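PDB 1IA6: cellulase CEL9M from Clostridium cellulolyticum, which probably hydrolyses internal beta-1,4-glucosidic linkages of cellulose and related beta-glucans, as a family 9 glycoside hydrolase catalytic module. Local coordinates for residues Ser7-Asp12 with Gly421-Ala426; Asn123-Tyr128 with Glu133-Gln138; Val306-Ala311 with Ala412-Ala417. All coordinates share one frame; numbering follows the deposited sequence.

Contact 1 (Ser7-Asp12 with Gly421-Ala426); sequences STALKD and GVLAGA
Ala9 and Leu10, neighbours on the N-terminal helix, receive the side chain of Leu423 from the C-terminal helix in van der Waals packing of apolar side chains, two of whose methyls also touch backbone atoms. Ala9 comes first along 7-12. Its CB points at the other helix and lies 3.8 Å from CD1 of Leu423, with CD2 of the same leucine only slightly farther off, so the methyl faces both branches of the fork. Leu423 CD1 reaches on to the backbone, 3.6 Å from the carbonyl O of Ala9. Leu423 makes this approach with CG anti to its own carbonyl carbon (chi1 -75°).

Leu10 passes alongside Leu423 head to tail, and its CD1 ends 4.1 Å from CB of Leu423, near the root of that side chain. The same methyl also lies close to the backbone N of Ala424. Here the two CA atoms are the nearest pair, Leu10 CA to Leu423 CA 5.7 Å.

No hydrogen bond crosses between 7-12 and 421-426; 182 Å² of surface is buried, summed over both sides. The axes of the two short segments approach to 9.2 Å and run roughly antiparallel, at 153°.

The contact joins helix 6-15 to helix 413-429, the first and last helices of the alpha-barrel catalytic module, an (alpha/alpha)6 barrel as in family 9 glycoside hydrolases. Val420 and Ile427, both on helix 413-429, extend the packing around Leu10. Helix 327-341 adds Leu341 against Ala9 and Val337 against Leu423, while helix 306-323 packs on the neighbouring Val422 through Ser314 and Leu318.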
loop_
_atom_site.group_PDB
_atom_site.type_symbol
_atom_site.label_atom_id
_atom_site.label_comp_id
_atom_site.label_asym_id
_atom_site.label_seq_id
_atom_site.Cartn_x
_atom_site.Cartn_y
_atom_site.Cartn_z
ATOM N N SER A 7 -8.048 16.589 -7.137
ATOM C CA SER A 7 -9.179 15.724 -7.447
ATOM C C SER A 7 -8.863 14.724 -8.556
ATOM O O SER A 7 -9.123 13.524 -8.415
ATOM C CB SER A 7 -10.384 16.577 -7.858
ATOM O OG SER A 7 -11.509 15.766 -8.142
ATOM N N THR A 8 -8.311 15.219 -9.660
ATOM C CA THR A 8 -7.971 14.366 -10.790
ATOM C C THR A 8 -6.833 13.418 -10.426
ATOM O O THR A 8 -6.821 12.262 -10.845
ATOM C CB THR A 8 -7.571 15.206 -12.021
ATOM O OG1 THR A 8 -8.687 16.005 -12.432
ATOM C CG2 THR A 8 -7.165 14.303 -13.180
ATOM N N ALA A 9 -5.878 13.905 -9.642
ATOM C CA ALA A 9 -4.756 13.066 -9.233
ATOM C C ALA A 9 -5.284 11.907 -8.387
ATOM O O ALA A 9 -4.837 10.771 -8.531
ATOM C CB ALA A 9 -3.746 13.883 -8.436
ATOM N N LEU A 10 -6.235 12.199 -7.504
ATOM C CA LEU A 10 -6.812 11.163 -6.655
ATOM C C LEU A 10 -7.463 10.082 -7.513
ATOM O O LEU A 10 -7.200 8.894 -7.326
ATOM C CB LEU A 10 -7.854 11.756 -5.703
ATOM C CG LEU A 10 -8.577 10.735 -4.819
ATOM C CD1 LEU A 10 -7.561 9.989 -3.950
ATOM C CD2 LEU A 10 -9.602 11.445 -3.949
ATOM N N LYS A 11 -8.308 10.497 -8.452
ATOM C CA LYS A 11 -8.982 9.556 -9.340
ATOM C C LYS A 11 -7.965 8.673 -10.051
ATOM O O LYS A 11 -8.126 7.455 -10.118
ATOM C CB LYS A 11 -9.812 10.294 -10.393
ATOM C CG LYS A 11 -10.537 9.345 -11.347
ATOM C CD LYS A 11 -11.225 10.074 -12.497
ATOM C CE LYS A 11 -10.218 10.644 -13.484
ATOM N NZ LYS A 11 -10.885 11.260 -14.672
ATOM N N ASP A 12 -6.918 9.294 -10.588
ATOM C CA ASP A 12 -5.887 8.542 -11.292
ATOM C C ASP A 12 -5.161 7.550 -10.387
ATOM O O ASP A 12 -4.925 6.420 -10.788
ATOM C CB ASP A 12 -4.841 9.477 -11.907
ATOM C CG ASP A 12 -5.382 10.302 -13.057
ATOM O OD1 ASP A 12 -6.408 9.920 -13.658
ATOM O OD2 ASP A 12 -4.759 11.336 -13.372
ATOM N N GLY A 421 -3.855 7.933 -0.084
ATOM C CA GLY A 421 -4.139 8.520 1.214
ATOM C C GLY A 421 -3.787 9.993 1.345
ATOM O O GLY A 421 -4.602 10.789 1.813
ATOM N N VAL A 422 -2.576 10.369 0.939
ATOM C CA VAL A 422 -2.166 11.764 1.046
ATOM C C VAL A 422 -3.004 12.667 0.140
ATOM O O VAL A 422 -3.337 13.790 0.518
ATOM C CB VAL A 422 -0.645 11.948 0.735
ATOM C CG1 VAL A 422 -0.368 11.782 -0.746
ATOM C CG2 VAL A 422 -0.183 13.318 1.227
ATOM N N LEU A 423 -3.351 12.186 -1.050
ATOM C CA LEU A 423 -4.172 12.985 -1.956
ATOM C C LEU A 423 -5.569 13.184 -1.364
ATOM O O LEU A 423 -6.156 14.261 -1.480
ATOM C CB LEU A 423 -4.257 12.320 -3.331
ATOM C CG LEU A 423 -2.982 12.450 -4.175
ATOM C CD1 LEU A 423 -3.106 11.648 -5.459
ATOM C CD2 LEU A 423 -2.738 13.924 -4.488
ATOM N N ALA A 424 -6.105 12.148 -0.727
ATOM C CA ALA A 424 -7.425 12.259 -0.111
ATOM C C ALA A 424 -7.344 13.305 0.999
ATOM O O ALA A 424 -8.261 14.111 1.183
ATOM C CB ALA A 424 -7.866 10.908 0.458
ATOM N N GLY A 425 -6.235 13.294 1.733
ATOM C CA GLY A 425 -6.052 14.261 2.802
ATOM C C GLY A 425 -5.846 15.666 2.261
ATOM O O GLY A 425 -6.307 16.640 2.855
ATOM N N ALA A 426 -5.153 15.778 1.132
ATOM C CA ALA A 426 -4.898 17.082 0.525
ATOM C C ALA A 426 -6.212 17.750 0.142
ATOM O O ALA A 426 -6.390 18.954 0.329
ATOM C CB ALA A 426 -4.016 16.923 -0.710
#

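Contact 2 (Asn123-Tyr128 with Glu133-Gln138); sequences NADHTY and EEQTGQ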
loop_
_atom_site.group_PDB
_atom_site.type_symbol
_atom_site.label_atom_id
_atom_site.label_comp_id
_atom_site.label_asym_id
_atom_site.label_seq_id
_atom_site.Cartn_x
_atom_site.Cartn_y
_atom_site.Cartn_z
ATOM N N ASN A 123 12.156 -15.230 -8.308
ATOM C CA ASN A 123 13.266 -15.398 -9.238
ATOM C C ASN A 123 12.823 -15.813 -10.634
ATOM O O ASN A 123 13.238 -15.211 -11.625
ATOM C CB ASN A 123 14.261 -16.413 -8.678
ATOM C CG ASN A 123 14.853 -15.964 -7.363
ATOM O OD1 ASN A 123 15.508 -14.923 -7.296
ATOM N ND2 ASN A 123 14.621 -16.737 -6.305
ATOM N N ALA A 124 11.978 -16.835 -10.708
ATOM C CA ALA A 124 11.488 -17.329 -11.989
ATOM C C ALA A 124 10.568 -16.331 -12.678
ATOM O O ALA A 124 10.663 -16.117 -13.886
ATOM C CB ALA A 124 10.761 -18.654 -11.793
ATOM N N ASP A 125 9.673 -15.718 -11.910
ATOM C CA ASP A 125 8.742 -14.752 -12.482
ATOM C C ASP A 125 9.477 -13.610 -13.173
ATOM O O ASP A 125 9.049 -13.128 -14.218
ATOM C CB ASP A 125 7.835 -14.180 -11.393
ATOM C CG ASP A 125 6.805 -13.216 -11.947
ATOM O OD1 ASP A 125 5.913 -13.665 -12.690
ATOM O OD2 ASP A 125 6.896 -12.010 -11.644
ATOM N N HIS A 126 10.593 -13.191 -12.592
ATOM C CA HIS A 126 11.362 -12.088 -13.147
ATOM C C HIS A 126 12.145 -12.407 -14.417
ATOM O O HIS A 126 12.640 -11.496 -15.078
ATOM C CB HIS A 126 12.286 -11.522 -12.069
ATOM C CG HIS A 126 11.547 -10.885 -10.933
ATOM N ND1 HIS A 126 12.181 -10.376 -9.820
ATOM C CD2 HIS A 126 10.224 -10.661 -10.749
ATOM C CE1 HIS A 126 11.279 -9.864 -9.000
ATOM N NE2 HIS A 126 10.084 -10.023 -9.541
ATOM N N THR A 127 12.258 -13.686 -14.765
ATOM C CA THR A 127 12.969 -14.060 -15.987
ATOM C C THR A 127 12.018 -13.940 -17.173
ATOM O O THR A 127 12.431 -14.039 -18.330
ATOM C CB THR A 127 13.496 -15.510 -15.939
ATOM O OG1 THR A 127 12.395 -16.418 -15.815
ATOM C CG2 THR A 127 14.447 -15.696 -14.767
ATOM N N TYR A 128 10.741 -13.723 -16.875
ATOM C CA TYR A 128 9.714 -13.591 -17.902
ATOM C C TYR A 128 9.382 -12.125 -18.161
ATOM O O TYR A 128 9.280 -11.333 -17.227
ATOM C CB TYR A 128 8.438 -14.319 -17.456
ATOM C CG TYR A 128 7.230 -14.091 -18.348
ATOM C CD1 TYR A 128 7.087 -14.773 -19.558
ATOM C CD2 TYR A 128 6.233 -13.183 -17.983
ATOM C CE1 TYR A 128 5.979 -14.558 -20.383
ATOM C CE2 TYR A 128 5.125 -12.959 -18.800
ATOM C CZ TYR A 128 5.004 -13.650 -19.997
ATOM O OH TYR A 128 3.915 -13.425 -20.805
ATOM N N GLU A 133 -1.326 -11.978 -19.146
ATOM C CA GLU A 133 -2.342 -12.832 -19.755
ATOM C C GLU A 133 -1.743 -13.990 -20.549
ATOM O O GLU A 133 -2.403 -15.013 -20.755
ATOM C CB GLU A 133 -3.249 -12.015 -20.683
ATOM C CG GLU A 133 -4.085 -10.936 -20.000
ATOM C CD GLU A 133 -3.306 -9.664 -19.719
ATOM O OE1 GLU A 133 -2.130 -9.578 -20.125
ATOM O OE2 GLU A 133 -3.880 -8.743 -19.096
ATOM N N GLU A 134 -0.498 -13.833 -20.992
ATOM C CA GLU A 134 0.162 -14.868 -21.784
ATOM C C GLU A 134 1.219 -15.658 -21.014
ATOM O O GLU A 134 1.938 -16.472 -21.596
ATOM C CB GLU A 134 0.791 -14.246 -23.033
ATOM C CG GLU A 134 -0.189 -13.440 -23.876
ATOM C CD GLU A 134 0.448 -12.854 -25.122
ATOM O OE1 GLU A 134 1.490 -12.176 -24.997
ATOM O OE2 GLU A 134 -0.097 -13.066 -26.225
ATOM N N GLN A 135 1.320 -15.416 -19.710
ATOM C CA GLN A 135 2.283 -16.133 -18.881
ATOM C C GLN A 135 1.596 -17.417 -18.426
ATOM O O GLN A 135 0.806 -17.413 -17.485
ATOM C CB GLN A 135 2.682 -15.276 -17.679
ATOM C CG GLN A 135 3.701 -15.921 -16.765
ATOM C CD GLN A 135 4.208 -14.961 -15.712
ATOM O OE1 GLN A 135 3.451 -14.138 -15.200
ATOM N NE2 GLN A 135 5.492 -15.066 -15.376
ATOM N N THR A 136 1.909 -18.511 -19.108
ATOM C CA THR A 136 1.319 -19.806 -18.802
ATOM C C THR A 136 2.204 -20.649 -17.897
ATOM O O THR A 136 3.303 -20.243 -17.520
ATOM C CB THR A 136 1.053 -20.600 -20.089
ATOM O OG1 THR A 136 2.286 -20.787 -20.795
ATOM C CG2 THR A 136 0.071 -19.853 -20.979
ATOM N N GLY A 137 1.713 -21.835 -17.560
ATOM C CA GLY A 137 2.465 -22.727 -16.704
ATOM C C GLY A 137 1.878 -22.784 -15.313
ATOM O O GLY A 137 0.725 -22.407 -15.096
ATOM N N GLN A 138 2.678 -23.248 -14.362
ATOM C CA GLN A 138 2.234 -23.367 -12.983
ATOM C C GLN A 138 2.964 -22.471 -11.998
ATOM O O GLN A 138 4.189 -22.491 -11.913
ATOM C CB GLN A 138 2.383 -24.816 -12.506
ATOM C CG GLN A 138 1.186 -25.710 -12.768
ATOM C CD GLN A 138 -0.043 -25.274 -11.994
ATOM O OE1 GLN A 138 -1.005 -24.761 -12.567
ATOM N NE2 GLN A 138 -0.015 -25.468 -10.679
#
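Gln135 lies across the ring of Tyr128 and reaches past it to Asp125. Its amide is stacked on the ring, the two planes only 21° apart, with Gln135 NE2 3.3 Å from Tyr128 CD2. Farther back, Gln135 CG is over the same Tyr128 ring, 4.0 Å from its centroid, in a CH-pi contact, and Gln135 CB meets Tyr128 CE2 at 3.5 Å. The chain is extended, with CG anti to the backbone N (chi1 -179°), which lays methylenes and amide along the ring in turn.

Against Asp125 the Gln135 side chain stands at about a right angle. Gln135 NE2 donates to Asp125 OD1 (3.1 Å, N-H...O angle 151°), meeting it on the anti side and well out of the carboxylate plane. The other carboxylate oxygen, OD2, accepts from His60 N. OE1 of Gln135 is hydrogen-bonded to His39 NE2 and His60 ND1; since His39 is a zinc ligand, the glutamine is a second-shell residue of that metal site. At the far end of the ring, Tyr128 OH is bonded to Ala131 O.

The contact brings the loop before strand 143-145, the last strand of the small three-stranded antiparallel sheet, back against Asp125 of helix 122-125 and against Tyr128 just beyond it.

Contact 3 (Val306-Ala311 with Ala412-Ala417); sequences VLRYAA and ALDYNA. With SO4 (sulfate ion), chain E.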
loop_
_atom_site.group_PDB
_atom_site.type_symbol
_atom_site.label_atom_id
_atom_site.label_comp_id
_atom_site.label_asym_id
_atom_site.label_seq_id
_atom_site.Cartn_x
_atom_site.Cartn_y
_atom_site.Cartn_z
ATOM N N VAL A 306 11.827 6.656 -3.365
ATOM C CA VAL A 306 11.898 7.877 -2.576
ATOM C C VAL A 306 10.574 8.630 -2.446
ATOM O O VAL A 306 10.253 9.126 -1.365
ATOM C CB VAL A 306 13.000 8.832 -3.113
ATOM C CG1 VAL A 306 12.651 9.323 -4.496
ATOM C CG2 VAL A 306 13.185 9.995 -2.153
ATOM N N LEU A 307 9.798 8.711 -3.524
ATOM C CA LEU A 307 8.513 9.419 -3.467
ATOM C C LEU A 307 7.505 8.644 -2.626
ATOM O O LEU A 307 6.629 9.229 -1.987
ATOM C CB LEU A 307 7.960 9.646 -4.877
ATOM C CG LEU A 307 8.855 10.526 -5.760
ATOM C CD1 LEU A 307 8.218 10.688 -7.131
ATOM C CD2 LEU A 307 9.052 11.888 -5.100
ATOM N N ARG A 308 7.633 7.323 -2.635
ATOM C CA ARG A 308 6.761 6.460 -1.850
ATOM C C ARG A 308 6.892 6.845 -0.372
ATOM O O ARG A 308 5.895 6.944 0.344
ATOM C CB ARG A 308 7.151 4.990 -2.097
ATOM C CG ARG A 308 6.717 3.970 -1.049
ATOM C CD ARG A 308 7.779 3.820 0.027
ATOM N NE ARG A 308 9.087 3.440 -0.514
ATOM C CZ ARG A 308 9.452 2.204 -0.846
ATOM N NH1 ARG A 308 8.614 1.182 -0.708
ATOM N NH2 ARG A 308 10.680 1.980 -1.297
ATOM N N TYR A 309 8.122 7.087 0.080
ATOM C CA TYR A 309 8.348 7.466 1.471
ATOM C C TYR A 309 7.809 8.855 1.796
ATOM O O TYR A 309 7.199 9.054 2.845
ATOM C CB TYR A 309 9.842 7.411 1.808
ATOM C CG TYR A 309 10.413 6.011 1.825
ATOM C CD1 TYR A 309 9.820 5.008 2.592
ATOM C CD2 TYR A 309 11.550 5.687 1.082
ATOM C CE1 TYR A 309 10.341 3.719 2.622
ATOM C CE2 TYR A 309 12.082 4.395 1.107
ATOM C CZ TYR A 309 11.469 3.419 1.880
ATOM O OH TYR A 309 11.975 2.138 1.918
ATOM N N ALA A 310 8.039 9.818 0.903
ATOM C CA ALA A 310 7.567 11.181 1.133
ATOM C C ALA A 310 6.041 11.238 1.226
ATOM O O ALA A 310 5.485 11.942 2.079
ATOM C CB ALA A 310 8.066 12.108 0.022
ATOM N N ALA A 311 5.368 10.494 0.353
ATOM C CA ALA A 311 3.908 10.455 0.351
ATOM C C ALA A 311 3.365 9.776 1.608
ATOM O O ALA A 311 2.384 10.233 2.191
ATOM C CB ALA A 311 3.403 9.724 -0.893
ATOM N N ALA A 412 4.708 0.304 -7.938
ATOM C CA ALA A 412 4.287 -0.814 -7.098
ATOM C C ALA A 412 3.042 -0.508 -6.287
ATOM O O ALA A 412 2.691 0.651 -6.081
ATOM C CB ALA A 412 5.421 -1.203 -6.160
ATOM N N LEU A 413 2.386 -1.565 -5.815
ATOM C CA LEU A 413 1.186 -1.412 -5.005
ATOM C C LEU A 413 1.442 -0.534 -3.782
ATOM O O LEU A 413 0.685 0.399 -3.518
ATOM C CB LEU A 413 0.684 -2.773 -4.517
ATOM C CG LEU A 413 0.165 -3.792 -5.529
ATOM C CD1 LEU A 413 -0.282 -5.055 -4.785
ATOM C CD2 LEU A 413 -0.988 -3.198 -6.317
ATOM N N ASP A 414 2.507 -0.830 -3.038
ATOM C CA ASP A 414 2.792 -0.067 -1.829
ATOM C C ASP A 414 3.143 1.397 -2.095
ATOM O O ASP A 414 2.976 2.246 -1.222
ATOM C CB ASP A 414 3.881 -0.754 -0.986
ATOM C CG ASP A 414 5.276 -0.596 -1.561
ATOM O OD1 ASP A 414 5.569 -1.187 -2.623
ATOM O OD2 ASP A 414 6.087 0.122 -0.940
ATOM N N TYR A 415 3.608 1.694 -3.303
ATOM C CA TYR A 415 3.937 3.072 -3.667
ATOM C C TYR A 415 2.639 3.873 -3.737
ATOM O O TYR A 415 2.503 4.929 -3.114
ATOM C CB TYR A 415 4.598 3.128 -5.046
ATOM C CG TYR A 415 6.057 2.729 -5.116
ATOM C CD1 TYR A 415 6.636 1.903 -4.152
ATOM C CD2 TYR A 415 6.849 3.149 -6.185
ATOM C CE1 TYR A 415 7.970 1.506 -4.256
ATOM C CE2 TYR A 415 8.180 2.759 -6.300
ATOM C CZ TYR A 415 8.734 1.938 -5.334
ATOM O OH TYR A 415 10.044 1.546 -5.457
ATOM N N ASN A 416 1.684 3.361 -4.509
ATOM C CA ASN A 416 0.408 4.042 -4.680
ATOM C C ASN A 416 -0.518 4.053 -3.476
ATOM O O ASN A 416 -1.349 4.951 -3.349
ATOM C CB ASN A 416 -0.340 3.473 -5.887
ATOM C CG ASN A 416 -0.008 4.216 -7.167
ATOM O OD1 ASN A 416 1.134 4.204 -7.623
ATOM N ND2 ASN A 416 -1.004 4.881 -7.743
ATOM N N ALA A 417 -0.387 3.072 -2.589
ATOM C CA ALA A 417 -1.256 3.025 -1.416
ATOM C C ALA A 417 -1.171 4.329 -0.621
ATOM O O ALA A 417 -2.191 4.938 -0.298
ATOM C CB ALA A 417 -0.879 1.843 -0.529
HETATM S S SO4 E . 11.267 -1.768 -1.576
HETATM O O1 SO4 E . 11.378 -2.435 -2.892
HETATM O O2 SO4 E . 9.843 -1.545 -1.264
HETATM O O3 SO4 E . 11.982 -0.476 -1.626
HETATM O O4 SO4 E . 11.883 -2.628 -0.541
HETATM O O HOH W 1 3.411 5.858 -0.548
#
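Charge pairing joins Arg308 to Asp414: Arg308 NH1 lies 2.8 Å from Asp414 OD2 in a salt bridge, but its hydrogen bond is weak, with an N-H...O angle of 121° and the guanidinium and carboxylate planes well turned from each other. The straighter bonds of the guanidinium go to a sulfate ion, probably from the crystallisation liquor, at its edge. Arg308 NH1 donates to sulfate O2 at 3.0 Å (168°) and Arg308 NH2 to sulfate O3 at 2.8 Å (159°), a two-pronged grip, and Trp256 NE1 holds the same ion. NE and NH2 also donate to the carbonyls of Gly305 and Trp304, which helps fix the rotation of the group.

Aromatic packing comes from Tyr415. Arg308 CB lies over one face of its ring, 4.1 Å from the centroid, in a CH-pi contact. The arginine chain then bends at chi2 and chi3, bringing Arg308 NH1 to 3.6 Å from Tyr415 CE1. The ring is steeply inclined to the guanidinium, and its CE1 comes over one guanidinium face toward the rim, with Tyr309 OH over the opposite face.

Through solvent, one water donates to both Arg308 O and Tyr415 O, at 2.9 Å each, bridging the backbones where their CA atoms come within 4.8 Å.

Tyr415 is about 4 Å from the predicted active-site Glu410, side chain to side chain. The contact unites the N-terminal ends of helices 306-323 and 413-429, and Tyr69 and Ser70 of helix 64-80 pack against Asp414.

How the contacts relate
Contacts 1 and 3 share helix 413-429, contact 3 at its N-terminal end and contact 1 farther along. Their centres are 13 Å apart and they touch through Val422 CB and Ala311 O, 3.8 Å apart, so helices 6-15 and 306-323 are joined through one C-terminal helix. Contact 2 stands apart, its centre 33 Å from that of contact 1 and 25 Å from that of contact 3, in a peripheral loop beside the zinc site. Along the chain, contact 1 pairs the two ends and encloses the others, with contact 2 completed before contact 3 begins. Contact 1 thus brings the N-terminal and C-terminal helices of the module together, while contact 2 is a local fold-back.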